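Local coordinates for Alpha/beta hydrolase family protein (Bacillus anthracis, PDB 3OOS) that is probably a hydrolase of the alpha/beta fold family, whose natural substrate is not established, at residues Asn6-Phe18 with Glu76-Leu88. Residues are numbered along the deposited sequence; the frame is centred on the assembly and turned at random. Where two conformers were deposited one is given.
Sequences NIIKTPRGKFEYF and ETIKDLEAIREAL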
# COMPACT_ATOMS: atom_id res chain seq x y z
N ASN A 6 7.98 -17.99 2.44
CA ASN A 6 7.48 -18.67 3.63
C ASN A 6 5.99 -18.98 3.51
O ASN A 6 5.25 -18.22 2.88
CB ASN A 6 7.67 -17.80 4.87
CG ASN A 6 9.10 -17.38 5.09
OD1 ASN A 6 9.89 -18.11 5.69
ND2 ASN A 6 9.45 -16.20 4.59
N ILE A 7 5.58 -20.10 4.09
CA ILE A 7 4.17 -20.40 4.29
C ILE A 7 3.95 -20.62 5.78
O ILE A 7 4.64 -21.42 6.41
CB ILE A 7 3.73 -21.67 3.53
CG1 ILE A 7 4.01 -21.53 2.03
CG2 ILE A 7 2.24 -21.92 3.74
CD1 ILE A 7 3.05 -20.62 1.32
N ILE A 8 2.99 -19.88 6.35
CA ILE A 8 2.70 -19.97 7.78
C ILE A 8 1.24 -20.38 8.00
O ILE A 8 0.35 -19.89 7.31
CB ILE A 8 3.03 -18.63 8.51
CG1 ILE A 8 2.99 -18.80 10.03
CG2 ILE A 8 2.12 -17.49 8.03
CD1 ILE A 8 3.69 -17.67 10.79
N LYS A 9 1.03 -21.31 8.94
CA LYS A 9 -0.32 -21.74 9.30
C LYS A 9 -0.80 -21.02 10.55
O LYS A 9 -0.11 -20.99 11.57
CB LYS A 9 -0.39 -23.27 9.48
CG LYS A 9 -0.45 -24.04 8.16
CD LYS A 9 -0.81 -25.51 8.38
CE LYS A 9 -1.08 -26.21 7.05
NZ LYS A 9 -1.40 -27.66 7.20
N THR A 10 -1.99 -20.43 10.46
CA THR A 10 -2.60 -19.72 11.59
C THR A 10 -4.04 -20.20 11.80
O THR A 10 -4.60 -20.85 10.91
CB THR A 10 -2.63 -18.17 11.37
OG1 THR A 10 -3.75 -17.82 10.54
CG2 THR A 10 -1.34 -17.66 10.74
N PRO A 11 -4.65 -19.88 12.96
CA PRO A 11 -6.07 -20.19 13.19
C PRO A 11 -7.00 -19.53 12.17
O PRO A 11 -8.15 -19.96 12.02
CB PRO A 11 -6.33 -19.62 14.59
CG PRO A 11 -5.01 -19.60 15.24
CD PRO A 11 -4.01 -19.33 14.17
N ARG A 12 -6.50 -18.50 11.49
CA ARG A 12 -7.29 -17.79 10.49
C ARG A 12 -6.93 -18.19 9.05
O ARG A 12 -7.41 -17.58 8.08
CB ARG A 12 -7.19 -16.27 10.71
CG ARG A 12 -7.94 -15.82 11.96
CD ARG A 12 -7.98 -14.30 12.10
NE ARG A 12 -8.60 -13.66 10.95
CZ ARG A 12 -9.90 -13.39 10.84
NH1 ARG A 12 -10.75 -13.70 11.81
NH2 ARG A 12 -10.34 -12.79 9.74
N GLY A 13 -6.11 -19.23 8.92
CA GLY A 13 -5.74 -19.78 7.62
C GLY A 13 -4.25 -19.79 7.35
O GLY A 13 -3.45 -19.38 8.20
N LYS A 14 -3.90 -20.28 6.17
CA LYS A 14 -2.51 -20.36 5.72
C LYS A 14 -2.17 -19.15 4.85
O LYS A 14 -2.92 -18.80 3.94
CB LYS A 14 -2.29 -21.66 4.94
CG LYS A 14 -0.84 -22.03 4.74
CD LYS A 14 -0.70 -23.52 4.43
CE LYS A 14 -1.31 -23.87 3.09
NZ LYS A 14 -0.45 -23.46 1.94
N PHE A 15 -1.03 -18.52 5.15
CA PHE A 15 -0.60 -17.34 4.41
C PHE A 15 0.83 -17.48 3.91
O PHE A 15 1.70 -17.98 4.62
CB PHE A 15 -0.70 -16.08 5.28
CG PHE A 15 -2.11 -15.76 5.72
CD1 PHE A 15 -2.91 -14.91 4.96
CD2 PHE A 15 -2.63 -16.32 6.88
CE1 PHE A 15 -4.22 -14.62 5.36
CE2 PHE A 15 -3.94 -16.04 7.29
CZ PHE A 15 -4.73 -15.19 6.52
N GLU A 16 1.04 -17.04 2.68
CA GLU A 16 2.36 -16.91 2.09
C GLU A 16 2.89 -15.51 2.38
O GLU A 16 2.17 -14.52 2.26
CB GLU A 16 2.26 -17.13 0.58
CG GLU A 16 3.60 -17.09 -0.15
CD GLU A 16 3.44 -17.29 -1.64
OE1 GLU A 16 2.60 -16.60 -2.25
OE2 GLU A 16 4.16 -18.15 -2.20
N TYR A 17 4.16 -15.43 2.77
CA TYR A 17 4.82 -14.13 2.93
C TYR A 17 6.31 -14.26 2.63
O TYR A 17 6.87 -15.36 2.65
CB TYR A 17 4.60 -13.54 4.34
CG TYR A 17 5.35 -14.29 5.41
CD1 TYR A 17 6.66 -13.93 5.77
CD2 TYR A 17 4.77 -15.38 6.06
CE1 TYR A 17 7.35 -14.64 6.75
CE2 TYR A 17 5.45 -16.08 7.03
CZ TYR A 17 6.74 -15.71 7.38
OH TYR A 17 7.41 -16.43 8.34
N PHE A 18 6.94 -13.12 2.37
CA PHE A 18 8.34 -13.09 2.01
C PHE A 18 9.11 -12.30 3.05
O PHE A 18 8.65 -11.24 3.48
CB PHE A 18 8.50 -12.54 0.59
CG PHE A 18 7.65 -13.26 -0.41
CD1 PHE A 18 8.15 -14.39 -1.06
CD2 PHE A 18 6.34 -12.86 -0.66
CE1 PHE A 18 7.35 -15.10 -1.97
CE2 PHE A 18 5.54 -13.56 -1.57
CZ PHE A 18 6.05 -14.69 -2.22
N GLU A 76 -11.24 -7.45 8.51
CA GLU A 76 -10.90 -8.88 8.49
C GLU A 76 -9.43 -9.08 8.12
O GLU A 76 -8.76 -9.98 8.62
CB GLU A 76 -11.82 -9.67 7.56
CG GLU A 76 -13.25 -9.83 8.09
CD GLU A 76 -13.32 -10.60 9.40
OE1 GLU A 76 -12.85 -11.76 9.44
OE2 GLU A 76 -13.84 -10.05 10.40
N THR A 77 -8.94 -8.21 7.24
CA THR A 77 -7.52 -8.18 6.87
C THR A 77 -6.64 -7.96 8.10
O THR A 77 -5.63 -8.66 8.30
CB THR A 77 -7.24 -7.10 5.80
OG1 THR A 77 -8.02 -7.36 4.63
CG2 THR A 77 -5.76 -7.06 5.42
N ILE A 78 -7.01 -6.99 8.93
CA ILE A 78 -6.26 -6.71 10.16
C ILE A 78 -6.23 -7.92 11.09
O ILE A 78 -5.18 -8.24 11.67
CB ILE A 78 -6.76 -5.43 10.89
CG1 ILE A 78 -6.62 -4.19 9.99
CG2 ILE A 78 -5.99 -5.20 12.21
CD1 ILE A 78 -5.28 -4.07 9.27
N LYS A 79 -7.37 -8.60 11.22
CA LYS A 79 -7.45 -9.83 12.02
C LYS A 79 -6.50 -10.91 11.48
O LYS A 79 -5.87 -11.62 12.26
CB LYS A 79 -8.89 -10.34 12.07
CG LYS A 79 -9.86 -9.36 12.71
CD LYS A 79 -11.28 -9.89 12.66
CE LYS A 79 -12.23 -8.96 13.39
NZ LYS A 79 -11.91 -8.89 14.84
N ASP A 80 -6.40 -11.01 10.15
CA ASP A 80 -5.47 -11.93 9.50
C ASP A 80 -4.02 -11.57 9.81
O ASP A 80 -3.21 -12.43 10.17
CB ASP A 80 -5.68 -11.95 7.98
CG ASP A 80 -6.94 -12.71 7.57
OD1 ASP A 80 -7.60 -13.33 8.43
OD2 ASP A 80 -7.27 -12.68 6.36
N LEU A 81 -3.68 -10.28 9.67
CA LEU A 81 -2.33 -9.81 9.97
C LEU A 81 -1.97 -10.02 11.44
O LEU A 81 -0.83 -10.37 11.77
CB LEU A 81 -2.15 -8.34 9.57
CG LEU A 81 -2.20 -8.06 8.06
CD1 LEU A 81 -2.17 -6.56 7.80
CD2 LEU A 81 -1.07 -8.77 7.31
N GLU A 82 -2.94 -9.82 12.32
CA GLU A 82 -2.75 -10.05 13.75
C GLU A 82 -2.49 -11.53 14.05
O GLU A 82 -1.65 -11.86 14.89
CB GLU A 82 -3.95 -9.52 14.54
CG GLU A 82 -3.92 -8.01 14.71
CD GLU A 82 -2.85 -7.57 15.70
OE1 GLU A 82 -3.14 -7.55 16.92
OE2 GLU A 82 -1.72 -7.24 15.26
N ALA A 83 -3.19 -12.41 13.34
CA ALA A 83 -2.98 -13.85 13.49
C ALA A 83 -1.59 -14.26 13.02
O ALA A 83 -0.96 -15.12 13.63
CB ALA A 83 -4.07 -14.63 12.73
N ILE A 84 -1.11 -13.64 11.94
CA ILE A 84 0.25 -13.89 11.45
C ILE A 84 1.27 -13.42 12.49
O ILE A 84 2.19 -14.16 12.84
CB ILE A 84 0.50 -13.21 10.08
CG1 ILE A 84 -0.39 -13.87 9.01
CG2 ILE A 84 1.99 -13.28 9.69
CD1 ILE A 84 -0.45 -13.13 7.69
N ARG A 85 1.08 -12.20 12.99
CA ARG A 85 1.93 -11.65 14.04
C ARG A 85 2.03 -12.60 15.25
O ARG A 85 3.13 -12.90 15.73
CB ARG A 85 1.46 -10.26 14.48
CG ARG A 85 2.39 -9.59 15.49
CD ARG A 85 1.76 -8.36 16.17
NE ARG A 85 0.40 -8.57 16.67
CZ ARG A 85 0.09 -9.34 17.72
NH1 ARG A 85 1.02 -10.00 18.40
NH2 ARG A 85 -1.18 -9.45 18.09
N GLU A 86 0.87 -13.07 15.72
CA GLU A 86 0.80 -14.00 16.85
C GLU A 86 1.47 -15.34 16.57
O GLU A 86 2.14 -15.90 17.44
CB GLU A 86 -0.66 -14.22 17.26
CG GLU A 86 -1.32 -13.00 17.89
CD GLU A 86 -0.94 -12.81 19.35
OE1 GLU A 86 -0.60 -13.81 20.01
OE2 GLU A 86 -0.99 -11.66 19.83
N ALA A 87 1.30 -15.84 15.34
CA ALA A 87 1.89 -17.12 14.92
C ALA A 87 3.41 -17.02 14.77
O ALA A 87 4.12 -18.02 14.86
CB ALA A 87 1.25 -17.59 13.61
N LEU A 88 3.90 -15.79 14.58
CA LEU A 88 5.34 -15.52 14.55
C LEU A 88 5.90 -15.23 15.95
O LEU A 88 7.10 -14.96 16.09
CB LEU A 88 5.63 -14.33 13.62
CG LEU A 88 5.52 -14.60 12.12
CD1 LEU A 88 5.41 -13.30 11.34
CD2 LEU A 88 6.70 -15.44 11.65
O HOH W 1 -9.15 -15.51 7.83
O HOH W 2 -13.52 -12.98 11.69
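R12, in the hairpin turn between strands 4-10 and 13-20, reaches two acids one helical turn apart on helix 74-87. Its NE donates to D80 OD1 at 2.7 Å, nearly along the C-O axis. NH2 donates to E76 OE1, also at 2.7 Å, but meets it from above the carboxylate plane. A weak bond from NH2 to D80 OD1 completes the network. The bend at chi3 (58°) lays the guanidinium over K79, whose CB lies 3.4 Å above the plane, over its centre. Water 2 joins R12 NH1 to E76 OE1, and water 1 lies 2.7 Å from both R12 O and D80 OD1 and can bridge them.

The turn is type I, from T10 to G13. T10 OG1 accepts from R12 N in an ST turn and donates to G13 O. T10 CG2 rests against A87 CB. Further in, I84 CD1 sits over the F15 ring face, 4.1 Å from its centroid, in a CH-pi contact. D80 CG lies 3.5 Å from F15 CZ. I8 CD1 fits against A87 CB and L88 CG, and L88 CD2 approaches Y17 OH.

Strand 6-10 of the N-terminal edge hairpin of the alpha/beta hydrolase sheet thus runs at 102° to helix 76-87. I84 also touches V55 of strand 51-55 and W93 of strand 93-98. The hairpin meets the helix through an ion-pair network at its turn and apolar packing along the strands. The two carboxylates probably stabilise the positive charge of R12.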